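PDB 2B8N: D-glycerate 2-kinase from Thermotoga maritima, which catalyses the Mg2+-dependent transfer of phosphate from ATP to D-glycerate, giving 2-phosphoglycerate in the breakdown of serine. Local coordinates for residues Asp50-Ala56 / Lys75-Val81; Trp62-Lys66 / Ser88-Ile92; Leu156-Leu160 / Val228-Ile234. Residues are numbered along the deposited sequence.

Interaction 1: Asp50-Ala56 / Lys75-Val81; sequences DRVILVA and KIRKGVV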
loop_
_atom_site.group_PDB
_atom_site.type_symbol
_atom_site.label_atom_id
_atom_site.label_comp_id
_atom_site.label_asym_id
_atom_site.label_seq_id
_atom_site.Cartn_x
_atom_site.Cartn_y
_atom_site.Cartn_z
ATOM N N ASP A 50 -23.486 5.878 13.746
ATOM C CA ASP A 50 -24.666 5.171 14.222
ATOM C C ASP A 50 -25.354 4.439 13.078
ATOM O O ASP A 50 -25.184 4.822 11.898
ATOM C CB ASP A 50 -25.641 6.180 14.822
ATOM C CG ASP A 50 -25.189 6.695 16.164
ATOM O OD1 ASP A 50 -24.997 5.856 17.078
ATOM O OD2 ASP A 50 -25.041 7.931 16.324
ATOM N N ARG A 51 -26.136 3.408 13.419
ATOM C CA ARG A 51 -26.917 2.656 12.421
ATOM C C ARG A 51 -26.021 2.131 11.294
ATOM O O ARG A 51 -26.312 2.366 10.120
ATOM C CB ARG A 51 -27.986 3.560 11.799
ATOM C CG ARG A 51 -28.990 4.129 12.744
ATOM C CD ARG A 51 -30.020 4.924 11.979
ATOM N NE ARG A 51 -31.353 4.479 12.356
ATOM C CZ ARG A 51 -32.179 3.745 11.607
ATOM N NH1 ARG A 51 -31.847 3.353 10.390
ATOM N NH2 ARG A 51 -33.362 3.404 12.102
ATOM N N VAL A 52 -24.950 1.429 11.674
ATOM C CA VAL A 52 -23.826 1.122 10.790
ATOM C C VAL A 52 -23.967 -0.280 10.165
ATOM O O VAL A 52 -24.289 -1.255 10.852
ATOM C CB VAL A 52 -22.430 1.275 11.568
ATOM C CG1 VAL A 52 -21.248 0.925 10.702
ATOM C CG2 VAL A 52 -22.250 2.694 12.149
ATOM N N ILE A 53 -23.787 -0.341 8.847
ATOM C CA ILE A 53 -23.515 -1.574 8.137
ATOM C C ILE A 53 -22.036 -1.500 7.785
ATOM O O ILE A 53 -21.603 -0.597 7.099
ATOM C CB ILE A 53 -24.382 -1.731 6.861
ATOM C CG1 ILE A 53 -25.852 -2.009 7.235
ATOM C CG2 ILE A 53 -23.854 -2.883 5.985
ATOM C CD1 ILE A 53 -26.578 -0.862 7.880
ATOM N N LEU A 54 -21.269 -2.461 8.274
ATOM C CA LEU A 54 -19.816 -2.460 8.115
ATOM C C LEU A 54 -19.461 -3.363 6.933
ATOM O O LEU A 54 -19.886 -4.537 6.882
ATOM C CB LEU A 54 -19.144 -2.927 9.417
ATOM C CG LEU A 54 -17.630 -3.185 9.502
ATOM C CD1 LEU A 54 -17.170 -3.199 10.984
ATOM C CD2 LEU A 54 -17.215 -4.488 8.780
ATOM N N VAL A 55 -18.727 -2.781 5.977
ATOM C CA VAL A 55 -18.182 -3.492 4.833
ATOM C C VAL A 55 -16.661 -3.268 4.793
ATOM O O VAL A 55 -16.179 -2.125 4.633
ATOM C CB VAL A 55 -18.827 -3.017 3.518
ATOM C CG1 VAL A 55 -18.187 -3.726 2.312
ATOM C CG2 VAL A 55 -20.339 -3.277 3.533
ATOM N N ALA A 56 -15.910 -4.364 4.940
ATOM C CA ALA A 56 -14.449 -4.288 5.019
ATOM C C ALA A 56 -13.902 -5.154 3.928
ATOM O O ALA A 56 -14.220 -6.347 3.879
ATOM C CB ALA A 56 -13.929 -4.733 6.380
ATOM N N LYS A 75 -24.071 -1.060 17.579
ATOM C CA LYS A 75 -24.379 -0.006 16.620
ATOM C C LYS A 75 -24.103 -0.491 15.215
ATOM O O LYS A 75 -24.614 0.097 14.262
ATOM C CB LYS A 75 -23.530 1.243 16.860
ATOM C CG LYS A 75 -23.755 1.907 18.185
ATOM C CD LYS A 75 -22.665 2.915 18.452
ATOM C CE LYS A 75 -23.131 3.931 19.447
ATOM N NZ LYS A 75 -21.980 4.506 20.132
ATOM N N ILE A 76 -23.252 -1.514 15.078
ATOM C CA ILE A 76 -23.168 -2.263 13.829
ATOM C C ILE A 76 -24.279 -3.324 13.823
ATOM O O ILE A 76 -24.362 -4.194 14.701
ATOM C CB ILE A 76 -21.804 -2.945 13.588
ATOM C CG1 ILE A 76 -20.677 -1.917 13.373
ATOM C CG2 ILE A 76 -21.882 -3.890 12.353
ATOM C CD1 ILE A 76 -19.305 -2.443 13.817
ATOM N N ARG A 77 -25.119 -3.225 12.800
ATOM C CA ARG A 77 -26.264 -4.084 12.625
ATOM C C ARG A 77 -25.903 -5.308 11.799
ATOM O O ARG A 77 -26.475 -6.363 11.994
ATOM C CB ARG A 77 -27.359 -3.271 11.970
ATOM C CG ARG A 77 -27.681 -2.079 12.839
ATOM C CD ARG A 77 -28.819 -1.254 12.343
ATOM N NE ARG A 77 -29.427 -0.566 13.469
ATOM C CZ ARG A 77 -30.626 0.004 13.459
ATOM N NH1 ARG A 77 -31.382 -0.007 12.363
ATOM N NH2 ARG A 77 -31.072 0.589 14.567
ATOM N N LYS A 78 -24.944 -5.151 10.888
ATOM C CA LYS A 78 -24.470 -6.228 10.026
ATOM C C LYS A 78 -23.029 -5.911 9.628
ATOM O O LYS A 78 -22.685 -4.754 9.385
ATOM C CB LYS A 78 -25.340 -6.365 8.767
ATOM C CG LYS A 78 -25.879 -7.793 8.536
ATOM C CD LYS A 78 -24.769 -8.804 8.185
ATOM C CE LYS A 78 -24.699 -10.001 9.187
ATOM N NZ LYS A 78 -23.785 -9.757 10.378
ATOM N N GLY A 79 -22.192 -6.939 9.589
ATOM C CA GLY A 79 -20.815 -6.802 9.146
ATOM C C GLY A 79 -20.430 -7.892 8.158
ATOM O O GLY A 79 -20.871 -9.053 8.260
ATOM N N VAL A 80 -19.595 -7.508 7.200
ATOM C CA VAL A 80 -19.103 -8.427 6.180
ATOM C C VAL A 80 -17.639 -8.108 5.850
ATOM O O VAL A 80 -17.223 -6.944 5.816
ATOM C CB VAL A 80 -19.991 -8.405 4.915
ATOM C CG1 VAL A 80 -19.948 -7.034 4.254
ATOM C CG2 VAL A 80 -19.593 -9.498 3.929
ATOM N N VAL A 81 -16.867 -9.173 5.636
ATOM C CA VAL A 81 -15.419 -9.115 5.490
ATOM C C VAL A 81 -15.023 -9.940 4.260
ATOM O O VAL A 81 -15.396 -11.114 4.148
ATOM C CB VAL A 81 -14.753 -9.689 6.774
ATOM C CG1 VAL A 81 -13.259 -9.953 6.582
ATOM C CG2 VAL A 81 -15.011 -8.752 7.972
#
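Strands 52-56 and 76-81 are the parallel neighbours of a beta-alpha-beta unit, their axes 4.8 Å apart and only 8° from parallel. The register slips by one residue at Arg77: Val52 O accepts a hydrogen bond from Arg77 N (2.9 Å), but Leu54 N reaches Lys78 O (2.9 Å), so the second strand carries an extra residue in a beta bulge. Arg77, with helix-like backbone angles, sends its CB toward 50-56 and lays one guanidinium face over Arg51 CA; Arg51 itself pairs with Asp127. Leu54 has the most surface buried: its CD1 meets Ile76 CD1 at 3.6 Å on the sheet face covered by helix 61-72, while Gly79, its bridge partner, gives it no side chain to meet. After the bulge Leu54 O receives Val80 N (3.0 Å) and Val80 O receives Ala56 N (3.0 Å). On the face away from helix 61-72, Val80 CG1 rests 3.8 Å from Val55 CG2.

Interaction 2: Trp62-Lys66 / Ser88-Ile92; sequences WRMAK and SEGPI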
loop_
_atom_site.group_PDB
_atom_site.type_symbol
_atom_site.label_atom_id
_atom_site.label_comp_id
_atom_site.label_asym_id
_atom_site.label_seq_id
_atom_site.Cartn_x
_atom_site.Cartn_y
_atom_site.Cartn_z
ATOM N N TRP A 62 -9.802 -7.995 7.851
ATOM C CA TRP A 62 -10.204 -8.685 9.057
ATOM C C TRP A 62 -9.811 -7.898 10.315
ATOM O O TRP A 62 -10.616 -7.779 11.243
ATOM C CB TRP A 62 -9.661 -10.110 9.081
ATOM C CG TRP A 62 -10.337 -10.952 10.099
ATOM C CD1 TRP A 62 -11.416 -11.780 9.908
ATOM C CD2 TRP A 62 -10.007 -11.043 11.491
ATOM N NE1 TRP A 62 -11.767 -12.386 11.099
ATOM C CE2 TRP A 62 -10.923 -11.941 12.084
ATOM C CE3 TRP A 62 -9.026 -10.451 12.295
ATOM C CZ2 TRP A 62 -10.875 -12.261 13.435
ATOM C CZ3 TRP A 62 -8.995 -10.754 13.647
ATOM C CH2 TRP A 62 -9.904 -11.651 14.202
ATOM N N ARG A 63 -8.601 -7.345 10.365
ATOM C CA ARG A 63 -8.198 -6.637 11.589
ATOM C C ARG A 63 -8.860 -5.257 11.713
ATOM O O ARG A 63 -9.190 -4.804 12.817
ATOM C CB ARG A 63 -6.679 -6.551 11.729
ATOM C CG ARG A 63 -6.022 -7.929 11.749
ATOM C CD ARG A 63 -5.225 -8.249 13.016
ATOM N NE ARG A 63 -5.911 -9.212 13.900
ATOM C CZ ARG A 63 -5.321 -9.956 14.848
ATOM N NH1 ARG A 63 -4.025 -9.869 15.081
ATOM N NH2 ARG A 63 -6.039 -10.801 15.581
HETATM N N MSE A 64 -9.082 -4.602 10.579
HETATM C CA MSE A 64 -9.807 -3.336 10.569
HETATM C C MSE A 64 -11.261 -3.544 11.033
HETATM O O MSE A 64 -11.789 -2.721 11.787
HETATM C CB MSE A 64 -9.785 -2.715 9.183
HETATM C CG MSE A 64 -8.423 -2.277 8.706
HETATM SE SE MSE A 64 -8.532 -1.359 6.967
HETATM C CE MSE A 64 -9.485 0.304 7.427
ATOM N N ALA A 65 -11.899 -4.635 10.596
ATOM C CA ALA A 65 -13.267 -4.928 11.023
ATOM C C ALA A 65 -13.301 -5.187 12.532
ATOM O O ALA A 65 -14.075 -4.575 13.247
ATOM C CB ALA A 65 -13.833 -6.123 10.274
ATOM N N LYS A 66 -12.442 -6.078 13.016
ATOM C CA LYS A 66 -12.365 -6.352 14.442
ATOM C C LYS A 66 -12.200 -5.085 15.294
ATOM O O LYS A 66 -12.819 -4.977 16.354
ATOM C CB LYS A 66 -11.211 -7.291 14.755
ATOM C CG LYS A 66 -11.048 -7.568 16.247
ATOM C CD LYS A 66 -10.050 -8.676 16.500
ATOM C CE LYS A 66 -9.693 -8.755 17.981
ATOM N NZ LYS A 66 -8.917 -7.560 18.398
ATOM N N SER A 88 -8.049 -14.212 6.810
ATOM C CA SER A 88 -9.023 -14.015 7.872
ATOM C C SER A 88 -8.637 -14.866 9.073
ATOM O O SER A 88 -8.053 -15.940 8.922
ATOM C CB SER A 88 -10.452 -14.317 7.392
ATOM O OG SER A 88 -10.695 -15.693 7.194
ATOM N N GLU A 89 -8.965 -14.372 10.266
ATOM C CA GLU A 89 -8.524 -14.989 11.522
ATOM C C GLU A 89 -9.697 -15.418 12.400
ATOM O O GLU A 89 -9.629 -15.327 13.625
ATOM C CB GLU A 89 -7.622 -14.010 12.278
ATOM C CG GLU A 89 -6.360 -13.626 11.540
ATOM C CD GLU A 89 -5.504 -12.673 12.349
ATOM O OE1 GLU A 89 -5.145 -13.037 13.489
ATOM O OE2 GLU A 89 -5.191 -11.558 11.863
ATOM N N GLY A 90 -10.778 -15.873 11.770
ATOM C CA GLY A 90 -11.930 -16.436 12.488
ATOM C C GLY A 90 -13.142 -15.532 12.613
ATOM O O GLY A 90 -13.202 -14.503 11.958
ATOM N N PRO A 91 -14.120 -15.925 13.459
ATOM C CA PRO A 91 -15.333 -15.138 13.695
ATOM C C PRO A 91 -15.092 -13.732 14.238
ATOM O O PRO A 91 -14.093 -13.485 14.919
ATOM C CB PRO A 91 -16.096 -15.965 14.760
ATOM C CG PRO A 91 -15.570 -17.344 14.633
ATOM C CD PRO A 91 -14.131 -17.181 14.243
ATOM N N ILE A 92 -16.006 -12.824 13.920
ATOM C CA ILE A 92 -16.109 -11.549 14.609
ATOM C C ILE A 92 -17.586 -11.348 14.950
ATOM O O ILE A 92 -18.382 -10.934 14.110
ATOM C CB ILE A 92 -15.586 -10.374 13.754
ATOM C CG1 ILE A 92 -14.210 -10.705 13.184
ATOM C CG2 ILE A 92 -15.524 -9.091 14.584
ATOM C CD1 ILE A 92 -13.560 -9.552 12.415
#
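One helical turn, closed by the hydrogen bond from Lys66 N to Trp62 O (3.1 Å), lies against the irregular chain 88-92. The two backbones approach at both ends, with Trp62 CA 5.6 Å from Ser88 CA and Lys66 CA 6.4 Å from Ile92 CA, while the loop bows outward between them. Its bend passes through Gly90, whose phi of 103° and psi of -169° call for glycine, because a CB there would be jammed against the preceding carbonyl. The indole of Trp62 fills the arc. Trp62 NE1 donates to Gly90 O at 2.7 Å, and CH-pi contacts cover both ring faces: Glu89 CB stands 3.6 Å from the centroid of the six-membered ring of Trp62, and on the opposite face Ile92 CD1 stands 3.7 Å from that of the five-membered ring. Ile92 CD1 also reaches Ala65 CB at 4.1 Å. Further out, Arg63 NE and Glu89 OE2 form a salt bridge of 3.2 Å, with the oxygen well out of the guanidinium plane. Ile97 of strand 96-100 touches Trp62, Ser88 and Ile92. The loop leading into that edge strand is thus fastened to helix 61-72 by a clamped tryptophan: apolar contacts hold both ring faces, the directed NE1 bond fixes the ring against the backbone, and the outlying ion pair adds attraction between charges without a directed N-H.

Interaction 3: Leu156-Leu160 / Val228-Ile234; sequences LTSAL and VLEKYGI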
loop_
_atom_site.group_PDB
_atom_site.type_symbol
_atom_site.label_atom_id
_atom_site.label_comp_id
_atom_site.label_asym_id
_atom_site.label_seq_id
_atom_site.Cartn_x
_atom_site.Cartn_y
_atom_site.Cartn_z
ATOM N N LEU A 156 -9.193 -8.604 -20.991
ATOM C CA LEU A 156 -9.073 -7.223 -21.474
ATOM C C LEU A 156 -7.981 -6.424 -20.774
ATOM O O LEU A 156 -7.304 -5.619 -21.419
ATOM C CB LEU A 156 -10.378 -6.444 -21.254
ATOM C CG LEU A 156 -11.411 -6.486 -22.360
ATOM C CD1 LEU A 156 -12.721 -5.816 -21.912
ATOM C CD2 LEU A 156 -10.851 -5.835 -23.634
ATOM N N THR A 157 -7.891 -6.602 -19.446
ATOM C CA THR A 157 -6.851 -6.020 -18.584
ATOM C C THR A 157 -5.458 -6.437 -19.045
ATOM O O THR A 157 -4.577 -5.605 -19.286
ATOM C CB THR A 157 -7.016 -6.526 -17.113
ATOM O OG1 THR A 157 -8.328 -6.220 -16.620
ATOM C CG2 THR A 157 -6.011 -5.897 -16.193
ATOM N N SER A 158 -5.280 -7.745 -19.180
ATOM C CA SER A 158 -4.000 -8.311 -19.535
ATOM C C SER A 158 -3.577 -7.826 -20.928
ATOM O O SER A 158 -2.416 -7.468 -21.160
ATOM C CB SER A 158 -4.093 -9.834 -19.472
ATOM O OG SER A 158 -2.816 -10.434 -19.600
ATOM N N ALA A 159 -4.536 -7.779 -21.843
ATOM C CA ALA A 159 -4.297 -7.242 -23.172
ATOM C C ALA A 159 -3.820 -5.812 -23.087
ATOM O O ALA A 159 -2.920 -5.407 -23.826
ATOM C CB ALA A 159 -5.584 -7.289 -23.991
ATOM N N LEU A 160 -4.442 -5.038 -22.196
ATOM C CA LEU A 160 -4.100 -3.626 -22.070
ATOM C C LEU A 160 -2.703 -3.416 -21.460
ATOM O O LEU A 160 -1.904 -2.632 -21.999
ATOM C CB LEU A 160 -5.171 -2.879 -21.290
ATOM C CG LEU A 160 -6.405 -2.450 -22.097
ATOM C CD1 LEU A 160 -7.475 -1.929 -21.151
ATOM C CD2 LEU A 160 -6.084 -1.383 -23.139
ATOM N N VAL A 228 -9.916 4.158 -25.660
ATOM C CA VAL A 228 -8.756 3.424 -25.156
ATOM C C VAL A 228 -8.598 2.096 -25.888
ATOM O O VAL A 228 -7.540 1.820 -26.445
ATOM C CB VAL A 228 -8.841 3.155 -23.669
ATOM C CG1 VAL A 228 -7.715 2.186 -23.236
ATOM C CG2 VAL A 228 -8.756 4.478 -22.916
ATOM N N LEU A 229 -9.659 1.294 -25.884
ATOM C CA LEU A 229 -9.668 -0.004 -26.566
ATOM C C LEU A 229 -9.317 0.114 -28.046
ATOM O O LEU A 229 -8.506 -0.669 -28.564
ATOM C CB LEU A 229 -11.030 -0.671 -26.412
ATOM C CG LEU A 229 -11.415 -1.064 -24.985
ATOM C CD1 LEU A 229 -12.856 -1.560 -24.950
ATOM C CD2 LEU A 229 -10.464 -2.115 -24.432
ATOM N N GLU A 230 -9.925 1.088 -28.721
ATOM C CA GLU A 230 -9.569 1.378 -30.097
ATOM C C GLU A 230 -8.095 1.762 -30.159
ATOM O O GLU A 230 -7.374 1.260 -30.998
ATOM C CB GLU A 230 -10.459 2.480 -30.692
ATOM C CG GLU A 230 -9.742 3.431 -31.665
ATOM C CD GLU A 230 -10.656 4.511 -32.234
ATOM O OE1 GLU A 230 -11.522 4.164 -33.072
ATOM O OE2 GLU A 230 -10.491 5.703 -31.851
ATOM N N LYS A 231 -7.641 2.630 -29.259
ATOM C CA LYS A 231 -6.248 3.082 -29.287
ATOM C C LYS A 231 -5.253 1.923 -29.263
ATOM O O LYS A 231 -4.266 1.951 -29.993
ATOM C CB LYS A 231 -5.932 4.043 -28.142
ATOM C CG LYS A 231 -4.565 4.732 -28.283
ATOM C CD LYS A 231 -4.427 5.955 -27.347
ATOM C CE LYS A 231 -2.987 6.149 -26.887
ATOM N NZ LYS A 231 -2.615 5.054 -25.948
ATOM N N TYR A 232 -5.513 0.907 -28.450
ATOM C CA TYR A 232 -4.604 -0.237 -28.349
ATOM C C TYR A 232 -5.052 -1.433 -29.201
ATOM O O TYR A 232 -4.503 -2.528 -29.076
ATOM C CB TYR A 232 -4.399 -0.624 -26.877
ATOM C CG TYR A 232 -3.741 0.491 -26.084
ATOM C CD1 TYR A 232 -2.368 0.691 -26.149
ATOM C CD2 TYR A 232 -4.492 1.368 -25.306
ATOM C CE1 TYR A 232 -1.755 1.713 -25.457
ATOM C CE2 TYR A 232 -3.879 2.398 -24.600
ATOM C CZ TYR A 232 -2.504 2.558 -24.692
ATOM O OH TYR A 232 -1.871 3.554 -24.007
ATOM N N GLY A 233 -6.040 -1.214 -30.072
ATOM C CA GLY A 233 -6.552 -2.252 -30.965
ATOM C C GLY A 233 -7.082 -3.492 -30.271
ATOM O O GLY A 233 -6.914 -4.588 -30.781
ATOM N N ILE A 234 -7.723 -3.345 -29.117
ATOM C CA ILE A 234 -8.250 -4.511 -28.413
ATOM C C ILE A 234 -9.699 -4.778 -28.817
ATOM O O ILE A 234 -10.594 -3.982 -28.515
ATOM C CB ILE A 234 -8.091 -4.358 -26.895
ATOM C CG1 ILE A 234 -6.597 -4.362 -26.542
ATOM C CG2 ILE A 234 -8.798 -5.499 -26.158
ATOM C CD1 ILE A 234 -6.244 -3.615 -25.288
#
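The residue of 228-234 with most surface buried here is Ile234, which lies beyond the end of its helix and is folded back by a Schellman motif. Gly233, at the positive phi of 58°, is the C-prime residue; Ile234 N bonds to Leu229 O (2.8 Å) and Gly233 N to Glu230 O (3.0 Å). The reversal points Ile234 at helix 150-162, so the contact joins the side of one helix to the C-terminal end of another, within the DUF4147 part of the chain. The meeting surface is entirely apolar. Leu156 and Leu160, one helical turn apart, reach across with their outer methyls: Leu156 CD2 lies a tight 3.3 Å from Ile234 CG2 and 3.8 Å from Leu229 CD2. Ala159 CB lies 4.0 Å from Ile234 CD1. Leu229 CD2 and Ile234 CG2, about 4.1 Å apart, supply the hydrophobic pairing that often accompanies a Schellman motif. Helix 167-175 closes the cluster, with Ile170 and Val173 against Leu160 and Val173 also against Val228. Tyr232 turns its hydroxyl to Glu169 of that helix, while its ring meets Leu160 obliquely, Tyr232 CD2 to Leu160 CD2 at 3.8 Å. On the helical side of Tyr232, Leu160 CD2 also touches Val228 CG1 at 3.9 Å.

In the fold
Interactions 1 and 2 interlock along the chain, their segments alternating through strand 52-57, helix 61-72, strand 76-84 and the loop before strand 96-100. Their centres are 13 Å apart, and they meet where Ala65 of the helix packs on Leu54, Ala56 and Val81 of the strands, with Val81 CG2 3.7 Å from Ala65 CB. Together they form the flank of the parallel sheet next to strand 96-100, the outermost on that side within this chain, with helix 61-72 on one face. Interaction 3 follows later in the chain, its centre about 38 Å from both other centres, and joins helices 150-162 and 222-231. The DUF4147 region thus combines a parallel-sheet core with a separate helical cluster.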